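Local structure of restriction endonuclease S subunits (Thermoanaerobacter tengcongensis, 3OKG) at residues T147-R152 with P157-N162; V52-S57 with D89-T94. The protein probably serves as the DNA-recognition (specificity) subunit of a type I restriction-modification system, combining with M subunits to form the methyltransferase. All blocks are in the same frame, centred on the assembly; numbering follows the deposited sequence.

Interaction 1 (T147-R152 with P157-N162); sequences TASKMR and PAVTDN. With SO4 (sulfate ion), chain F; SO4 (sulfate ion), chain C.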
ATOM      1  N   THR A 147      27.086   3.944 -13.192  1.00 20.04           N
ATOM      2  CA  THR A 147      26.746   4.798 -14.316  1.00 21.78           C
ATOM      3  C   THR A 147      26.040   4.104 -15.478  1.00 25.47           C
ATOM      4  O   THR A 147      25.191   4.720 -16.130  1.00 24.22           O
ATOM      5  CB  THR A 147      27.999   5.546 -14.794  1.00 28.54           C
ATOM      6  OG1 THR A 147      28.985   4.605 -15.218  1.00 56.75           O
ATOM      7  CG2 THR A 147      28.521   6.305 -13.652  1.00 23.44           C
ATOM      8  N   ALA A 148      26.368   2.831 -15.721  1.00 21.47           N
ATOM      9  CA  ALA A 148      25.734   2.086 -16.803  1.00 19.29           C
ATOM     10  C   ALA A 148      24.228   1.879 -16.585  1.00 29.49           C
ATOM     11  O   ALA A 148      23.521   1.464 -17.511  1.00 27.15           O
ATOM     12  CB  ALA A 148      26.429   0.735 -17.039  1.00 21.49           C
ATOM     13  N   SER A 149      23.736   2.182 -15.386  1.00 25.15           N
ATOM     14  CA  SER A 149      22.291   2.117 -15.139  1.00 29.63           C
ATOM     15  C   SER A 149      21.556   3.356 -15.605  1.00 30.23           C
ATOM     16  O   SER A 149      20.343   3.318 -15.827  1.00 34.25           O
ATOM     17  CB  SER A 149      21.996   1.923 -13.643  1.00 32.22           C
ATOM     18  OG  SER A 149      22.446   0.657 -13.238  1.00 32.61           O
ATOM     19  N   LYS A 150      22.267   4.469 -15.698  1.00 27.99           N
ATOM     20  CA  LYS A 150      21.638   5.707 -16.141  1.00 29.39           C
ATOM     21  C   LYS A 150      21.410   5.633 -17.666  1.00 30.31           C
ATOM     22  O   LYS A 150      21.695   4.626 -18.291  1.00 30.99           O
ATOM     23  CB  LYS A 150      22.516   6.911 -15.823  1.00 26.34           C
ATOM     24  CG  LYS A 150      23.255   6.829 -14.502  1.00 47.14           C
ATOM     25  CD  LYS A 150      22.385   7.218 -13.338  1.00 50.40           C
ATOM     26  CE  LYS A 150      23.069   6.840 -12.040  1.00 61.78           C
ATOM     27  NZ  LYS A 150      23.279   8.027 -11.184  1.00 34.08           N
ATOM     28  N   MET A 151      20.903   6.708 -18.246  1.00 27.80           N
ATOM     29  CA  MET A 151      20.598   6.745 -19.680  1.00 26.50           C
ATOM     30  C   MET A 151      21.741   6.150 -20.508  1.00 33.54           C
ATOM     31  O   MET A 151      22.910   6.462 -20.277  1.00 30.45           O
ATOM     32  CB  MET A 151      20.382   8.199 -20.098  1.00 32.19           C
ATOM     33  CG  MET A 151      19.636   9.032 -19.085  1.00 48.46           C
ATOM     34  SD  MET A 151      19.992  10.784 -19.306  1.00 73.02           S
ATOM     35  CE  MET A 151      21.393  10.956 -18.202  1.00 63.19           C
ATOM     36  N   ARG A 152      21.402   5.285 -21.463  1.00 25.92           N
ATOM     37  CA  ARG A 152      22.396   4.608 -22.294  1.00 23.16           C
ATOM     38  C   ARG A 152      22.371   5.070 -23.751  1.00 44.41           C
ATOM     39  O   ARG A 152      21.294   5.251 -24.318  1.00 27.90           O
ATOM     40  CB  ARG A 152      22.125   3.116 -22.303  1.00 25.43           C
ATOM     41  CG  ARG A 152      22.499   2.445 -21.018  1.00 36.82           C
ATOM     42  CD  ARG A 152      22.302   0.959 -21.146  1.00 32.20           C
ATOM     43  NE  ARG A 152      22.373   0.364 -19.819  1.00 31.96           N
ATOM     44  CZ  ARG A 152      22.031  -0.885 -19.530  1.00 34.62           C
ATOM     45  NH1 ARG A 152      21.612  -1.700 -20.491  1.00 31.08           N
ATOM     46  NH2 ARG A 152      22.126  -1.314 -18.273  1.00 32.58           N
ATOM     47  N   PRO A 157      27.755  -0.676 -22.585  1.00 26.09           N
ATOM     48  CA  PRO A 157      27.655  -1.919 -21.798  1.00 30.05           C
ATOM     49  C   PRO A 157      26.717  -1.800 -20.589  1.00 26.30           C
ATOM     50  O   PRO A 157      26.549  -0.730 -20.020  1.00 21.44           O
ATOM     51  CB  PRO A 157      29.085  -2.150 -21.307  1.00 23.90           C
ATOM     52  CG  PRO A 157      29.971  -1.434 -22.325  1.00 26.70           C
ATOM     53  CD  PRO A 157      29.151  -0.207 -22.704  1.00 23.35           C
ATOM     54  N   ALA A 158      26.118  -2.917 -20.204  1.00 23.15           N
ATOM     55  CA  ALA A 158      25.348  -2.978 -18.967  1.00 23.14           C
ATOM     56  C   ALA A 158      26.331  -2.931 -17.777  1.00 26.43           C
ATOM     57  O   ALA A 158      27.549  -2.917 -17.987  1.00 23.21           O
ATOM     58  CB  ALA A 158      24.491  -4.255 -18.945  1.00 22.70           C
ATOM     59  N   VAL A 159      25.817  -2.859 -16.545  1.00 23.25           N
ATOM     60  CA  VAL A 159      26.681  -2.827 -15.359  1.00 21.11           C
ATOM     61  C   VAL A 159      27.560  -4.076 -15.278  1.00 21.59           C
ATOM     62  O   VAL A 159      27.095  -5.182 -15.553  1.00 26.15           O
ATOM     63  CB  VAL A 159      25.842  -2.725 -14.060  1.00 25.25           C
ATOM     64  CG1 VAL A 159      26.738  -2.928 -12.807  1.00 22.26           C
ATOM     65  CG2 VAL A 159      25.140  -1.389 -14.005  1.00 21.70           C
ATOM     66  N   THR A 160      28.824  -3.900 -14.893  1.00 20.31           N
ATOM     67  CA  THR A 160      29.765  -5.016 -14.764  1.00 23.55           C
ATOM     68  C   THR A 160      30.121  -5.248 -13.289  1.00 20.38           C
ATOM     69  O   THR A 160      29.866  -4.379 -12.450  1.00 19.11           O
ATOM     70  CB  THR A 160      31.105  -4.724 -15.488  1.00 22.61           C
ATOM     71  OG1 THR A 160      31.787  -3.651 -14.828  1.00 21.04           O
ATOM     72  CG2 THR A 160      30.895  -4.380 -16.956  1.00 27.19           C
ATOM     73  N   ASP A 161      30.722  -6.397 -12.983  1.00 18.13           N
ATOM     74  CA  ASP A 161      31.168  -6.660 -11.609  1.00 24.20           C
ATOM     75  C   ASP A 161      32.196  -5.588 -11.206  1.00 21.39           C
ATOM     76  O   ASP A 161      32.179  -5.072 -10.087  1.00 20.76           O
ATOM     77  CB  ASP A 161      31.830  -8.032 -11.497  1.00 21.87           C
ATOM     78  CG  ASP A 161      30.851  -9.194 -11.688  1.00 29.64           C
ATOM     79  OD1 ASP A 161      29.624  -9.000 -11.572  1.00 22.83           O
ATOM     80  OD2 ASP A 161      31.320 -10.315 -11.964  1.00 36.74           O
ATOM     81  N   ASN A 162      33.127  -5.267 -12.108  1.00 21.48           N
ATOM     82  CA  ASN A 162      34.110  -4.206 -11.778  1.00 20.42           C
ATOM     83  C   ASN A 162      33.460  -2.854 -11.446  1.00 19.81           C
ATOM     84  O   ASN A 162      33.943  -2.134 -10.576  1.00 19.25           O
ATOM     85  CB  ASN A 162      35.151  -4.034 -12.902  1.00 22.49           C
ATOM     86  CG  ASN A 162      36.129  -5.178 -12.940  1.00 40.03           C
ATOM     87  OD1 ASN A 162      36.345  -5.847 -11.924  1.00 32.04           O
ATOM     88  ND2 ASN A 162      36.706  -5.433 -14.107  1.00 33.03           N
TER
HETATM   89  S   SO4 F 402      35.211  -4.264 -17.048  1.00 90.83           S
HETATM   90  O1  SO4 F 402      34.794  -5.632 -16.737  1.00 43.84           O
HETATM   91  O2  SO4 F 402      36.657  -4.132 -16.836  1.00 69.01           O
HETATM   92  O3  SO4 F 402      34.828  -3.977 -18.442  1.00 46.54           O
HETATM   93  O4  SO4 F 402      34.521  -3.328 -16.164  1.00 44.25           O
HETATM   94  S   SO4 C 399      19.793  -3.924 -17.253  1.00 42.04           S
HETATM   95  O1  SO4 C 399      19.703  -3.052 -16.071  1.00 41.98           O
HETATM   96  O2  SO4 C 399      21.106  -3.799 -17.907  1.00 36.50           O
HETATM   97  O3  SO4 C 399      19.582  -5.311 -16.853  1.00 62.58           O
HETATM   98  O4  SO4 C 399      18.742  -3.525 -18.189  1.00 37.57           O
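A surface loop of the DNA specificity domain, running from helix 140-143 to helix 161-165, folds back on itself, with Ala148, Ser149 and Arg152 resting against Pro157, Ala158 and Val159. Ala148 suits the closest spot because a lone methyl fits there: its CB comes 3.3 Å from Pro157 O and 3.9 Å from Val159 CG2. That same valine methyl meets Ser149 OG at 3.5 Å, a polar atom against a carbon, while Val159, the buried member of the group, also packs on Leu146. Arg152 reaches back along its own segment, its chain extended from CG to NE (chi2 -176°, chi3 -167°). Its guanidinium grips Ala148 O side-on, NE at 2.8 Å and NH2 at 3.2 Å, which fixes the plane of the group; Ala158 CA lies over one face, toward the rim. At the edge, Arg152 NH2 donates a straight bond of 2.7 Å to O2 of a sulfate (chain C), probably from the crystallisation liquor, which may help neutralise the arginine. A second such sulfate (chain F) is held by Thr160 OG1 at 3.1 Å and by Asn162 ND2. Because Thr160 OG1 also accepts the backbone N-H of Asp163, the loop ends in a classic threonine N-cap.

Interaction 2 (V52-S57 with D89-T94); sequences VYVDIS and DVIFAT. With SO4 (sulfate ion), chain D.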
ATOM      1  N   VAL A  52      23.458 -26.589  -5.027  1.00 24.15           N
ATOM      2  CA  VAL A  52      22.352 -25.660  -4.833  1.00 17.97           C
ATOM      3  C   VAL A  52      22.621 -24.398  -5.639  1.00 20.22           C
ATOM      4  O   VAL A  52      23.731 -23.849  -5.571  1.00 20.04           O
ATOM      5  CB  VAL A  52      22.169 -25.308  -3.349  1.00 21.23           C
ATOM      6  CG1 VAL A  52      21.011 -24.334  -3.209  1.00 25.12           C
ATOM      7  CG2 VAL A  52      21.890 -26.574  -2.528  1.00 28.70           C
ATOM      8  N   TYR A  53      21.634 -23.953  -6.424  1.00 18.76           N
ATOM      9  CA  TYR A  53      21.820 -22.826  -7.335  1.00 19.76           C
ATOM     10  C   TYR A  53      21.018 -21.624  -6.866  1.00 25.63           C
ATOM     11  O   TYR A  53      19.816 -21.738  -6.618  1.00 25.41           O
ATOM     12  CB  TYR A  53      21.347 -23.202  -8.732  1.00 18.53           C
ATOM     13  CG  TYR A  53      21.581 -22.156  -9.776  1.00 22.30           C
ATOM     14  CD1 TYR A  53      22.769 -21.434  -9.805  1.00 20.89           C
ATOM     15  CD2 TYR A  53      20.639 -21.912 -10.750  1.00 31.07           C
ATOM     16  CE1 TYR A  53      22.982 -20.460 -10.764  1.00 17.12           C
ATOM     17  CE2 TYR A  53      20.855 -20.955 -11.732  1.00 28.62           C
ATOM     18  CZ  TYR A  53      22.037 -20.243 -11.728  1.00 24.68           C
ATOM     19  OH  TYR A  53      22.252 -19.300 -12.702  1.00 23.63           O
ATOM     20  N   VAL A  54      21.692 -20.486  -6.744  1.00 17.56           N
ATOM     21  CA  VAL A  54      21.036 -19.216  -6.441  1.00 22.90           C
ATOM     22  C   VAL A  54      20.961 -18.325  -7.703  1.00 21.47           C
ATOM     23  O   VAL A  54      21.968 -17.809  -8.165  1.00 19.11           O
ATOM     24  CB  VAL A  54      21.794 -18.456  -5.324  1.00 20.41           C
ATOM     25  CG1 VAL A  54      20.998 -17.229  -4.911  1.00 18.45           C
ATOM     26  CG2 VAL A  54      22.052 -19.379  -4.098  1.00 17.91           C
ATOM     27  N   ASP A  55      19.770 -18.166  -8.268  1.00 20.50           N
ATOM     28  CA  ASP A  55      19.587 -17.219  -9.354  1.00 19.38           C
ATOM     29  C   ASP A  55      18.821 -16.040  -8.808  1.00 19.50           C
ATOM     30  O   ASP A  55      18.540 -15.977  -7.614  1.00 20.72           O
ATOM     31  CB  ASP A  55      18.859 -17.846 -10.549  1.00 21.40           C
ATOM     32  CG  ASP A  55      17.484 -18.378 -10.198  1.00 39.35           C
ATOM     33  OD1 ASP A  55      17.049 -18.281  -9.028  1.00 27.40           O
ATOM     34  OD2 ASP A  55      16.837 -18.914 -11.112  1.00 41.52           O
ATOM     35  N   ILE A  56      18.496 -15.097  -9.686  1.00 22.32           N
ATOM     36  CA  ILE A  56      17.785 -13.887  -9.290  1.00 24.04           C
ATOM     37  C   ILE A  56      16.439 -14.219  -8.659  1.00 26.11           C
ATOM     38  O   ILE A  56      16.058 -13.635  -7.645  1.00 30.03           O
ATOM     39  CB  ILE A  56      17.562 -12.946 -10.489  1.00 20.00           C
ATOM     40  CG1 ILE A  56      18.904 -12.477 -11.055  1.00 20.00           C
ATOM     41  CG2 ILE A  56      16.706 -11.756 -10.079  1.00 20.00           C
ATOM     42  CD1 ILE A  56      19.839 -11.902 -10.016  1.00 20.00           C
ATOM     43  N   SER A  57      15.722 -15.159  -9.266  1.00 25.69           N
ATOM     44  CA  SER A  57      14.420 -15.558  -8.759  1.00 25.49           C
ATOM     45  C   SER A  57      14.496 -16.099  -7.329  1.00 24.67           C
ATOM     46  O   SER A  57      13.484 -16.086  -6.619  1.00 24.62           O
ATOM     47  CB  SER A  57      13.749 -16.580  -9.694  1.00 30.75           C
ATOM     48  OG  SER A  57      14.185 -17.891  -9.378  1.00 44.05           O
ATOM     49  N   ASP A  89      29.273 -14.233   1.841  1.00 16.76           N
ATOM     50  CA  ASP A  89      29.413 -13.417   0.630  1.00 20.85           C
ATOM     51  C   ASP A  89      28.162 -12.546   0.523  1.00 17.18           C
ATOM     52  O   ASP A  89      27.091 -12.946   0.961  1.00 18.29           O
ATOM     53  CB  ASP A  89      29.462 -14.259  -0.654  1.00 18.23           C
ATOM     54  CG  ASP A  89      30.805 -14.943  -0.873  1.00 24.00           C
ATOM     55  OD1 ASP A  89      31.786 -14.608  -0.187  1.00 19.85           O
ATOM     56  OD2 ASP A  89      30.868 -15.827  -1.742  1.00 22.55           O
ATOM     57  N   VAL A  90      28.297 -11.383  -0.099  1.00 15.47           N
ATOM     58  CA  VAL A  90      27.144 -10.635  -0.549  1.00 12.51           C
ATOM     59  C   VAL A  90      27.030 -10.860  -2.038  1.00 14.64           C
ATOM     60  O   VAL A  90      28.022 -10.734  -2.761  1.00 18.69           O
ATOM     61  CB  VAL A  90      27.316  -9.130  -0.226  1.00 19.41           C
ATOM     62  CG1 VAL A  90      26.182  -8.301  -0.869  1.00 17.90           C
ATOM     63  CG2 VAL A  90      27.354  -8.925   1.303  1.00 15.22           C
ATOM     64  N   ILE A  91      25.835 -11.184  -2.527  1.00 15.96           N
ATOM     65  CA  ILE A  91      25.656 -11.276  -3.971  1.00 15.15           C
ATOM     66  C   ILE A  91      24.770 -10.131  -4.422  1.00 15.45           C
ATOM     67  O   ILE A  91      23.751  -9.849  -3.824  1.00 18.58           O
ATOM     68  CB  ILE A  91      25.074 -12.643  -4.399  1.00 17.42           C
ATOM     69  CG1 ILE A  91      23.815 -12.950  -3.580  1.00 16.86           C
ATOM     70  CG2 ILE A  91      26.081 -13.741  -4.077  1.00 16.51           C
ATOM     71  CD1 ILE A  91      23.051 -14.220  -4.077  1.00 17.02           C
ATOM     72  N   PHE A  92      25.169  -9.480  -5.503  1.00 16.75           N
ATOM     73  CA  PHE A  92      24.578  -8.207  -5.908  1.00 12.96           C
ATOM     74  C   PHE A  92      24.268  -8.300  -7.411  1.00 17.41           C
ATOM     75  O   PHE A  92      25.188  -8.405  -8.219  1.00 19.90           O
ATOM     76  CB  PHE A  92      25.645  -7.120  -5.670  1.00 16.91           C
ATOM     77  CG  PHE A  92      25.208  -5.738  -6.074  1.00 18.54           C
ATOM     78  CD1 PHE A  92      24.795  -4.823  -5.119  1.00 23.74           C
ATOM     79  CD2 PHE A  92      25.240  -5.350  -7.419  1.00 18.31           C
ATOM     80  CE1 PHE A  92      24.406  -3.549  -5.486  1.00 25.07           C
ATOM     81  CE2 PHE A  92      24.854  -4.079  -7.790  1.00 23.82           C
ATOM     82  CZ  PHE A  92      24.433  -3.175  -6.825  1.00 27.56           C
ATOM     83  N   ALA A  93      22.996  -8.346  -7.784  1.00 16.55           N
ATOM     84  CA  ALA A  93      22.663  -8.549  -9.201  1.00 18.07           C
ATOM     85  C   ALA A  93      23.134  -7.341 -10.001  1.00 23.71           C
ATOM     86  O   ALA A  93      22.888  -6.206  -9.596  1.00 20.74           O
ATOM     87  CB  ALA A  93      21.170  -8.744  -9.379  1.00 17.47           C
ATOM     88  N   THR A  94      23.824  -7.580 -11.119  1.00 18.92           N
ATOM     89  CA  THR A  94      24.281  -6.475 -11.953  1.00 21.62           C
ATOM     90  C   THR A  94      23.211  -6.037 -12.961  1.00 25.92           C
ATOM     91  O   THR A  94      23.276  -4.941 -13.467  1.00 24.25           O
ATOM     92  CB  THR A  94      25.605  -6.775 -12.647  1.00 21.81           C
ATOM     93  OG1 THR A  94      25.518  -8.026 -13.359  1.00 19.65           O
ATOM     94  CG2 THR A  94      26.710  -6.854 -11.604  1.00 17.02           C
TER
HETATM   95  S   SO4 D 400      19.601 -15.108 -13.529  1.00 37.95           S
HETATM   96  O1  SO4 D 400      20.750 -15.628 -14.249  1.00 35.53           O
HETATM   97  O2  SO4 D 400      19.951 -14.993 -12.109  1.00 39.62           O
HETATM   98  O3  SO4 D 400      19.286 -13.766 -14.007  1.00 38.50           O
HETATM   99  O4  SO4 D 400      18.469 -15.998 -13.693  1.00 61.44           O
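The backbones of 52-57 and 89-94 run in the same sense and draw closer along their length, from 9.5 Å between Val54 CA and Ile91 CA to 7.2 Å between Ile56 CA and Ala93 CA. This is sheet-against-sheet packing inside the specificity domain: strand 50-54 belongs to a mixed sheet and strand 90-93 to an antiparallel one, so side chains rather than backbone bonds join them. Val54 and Ile91 both direct their CB inward, and Val54 CG1 meets Ile91 CD1 at 3.7 Å, the two side chains crossing at a slant. Ile91 holds CG1 between its backbone N and carbonyl carbon (chi1 51°), and the straight run beyond carries CD1 over to the valine. Branched aliphatic residues suit this buried interior, where Cys114 touches both and Phe118 flanks the isoleucine.

Farther along, Ile56 bends CD1 round (chi2 -52°) onto Ala93 CB, a tight 3.5 Å, for which a small methyl is well suited. An alanine in place of Ile56 is likely to open a gap above Ala93 CB and beside Phe118. The backbone of Ile56 is engaged as well: its N donates over 2.8 Å at 151° to O2 of a sulfate (chain D), probably from the crystallisation liquor, and Ser115 OG and Arg80 NH1 bind the same ion. Just beside it the chain turns out of the strand, Asp55 pointing its CB away from 89-94, and Ser57 OG reaches the syn side of Asp55 OD1 at 2.9 Å, tilted out of the carboxylate plane.

From the N terminus the chain first makes interaction 2, whose segments are separated by 31 residues that include strands 70-73 and 81-84 of the mixed sheet; the contact closes this long excursion by joining that sheet to the antiparallel one. Interaction 1 follows in series, neither nested nor crossed, and closes a loop with only four residues between its segments. Their centres lie 18 Å apart, yet they meet at Thr94, just past strand 90-93: Val159 CB rests 3.4 Å from Thr94 O, and Asp161 OD1 approaches Thr94 CG2. The peripheral loop is thereby seated on the strand end, and helix 161-165 then leads through strand 168-171 to the long helix 174-216.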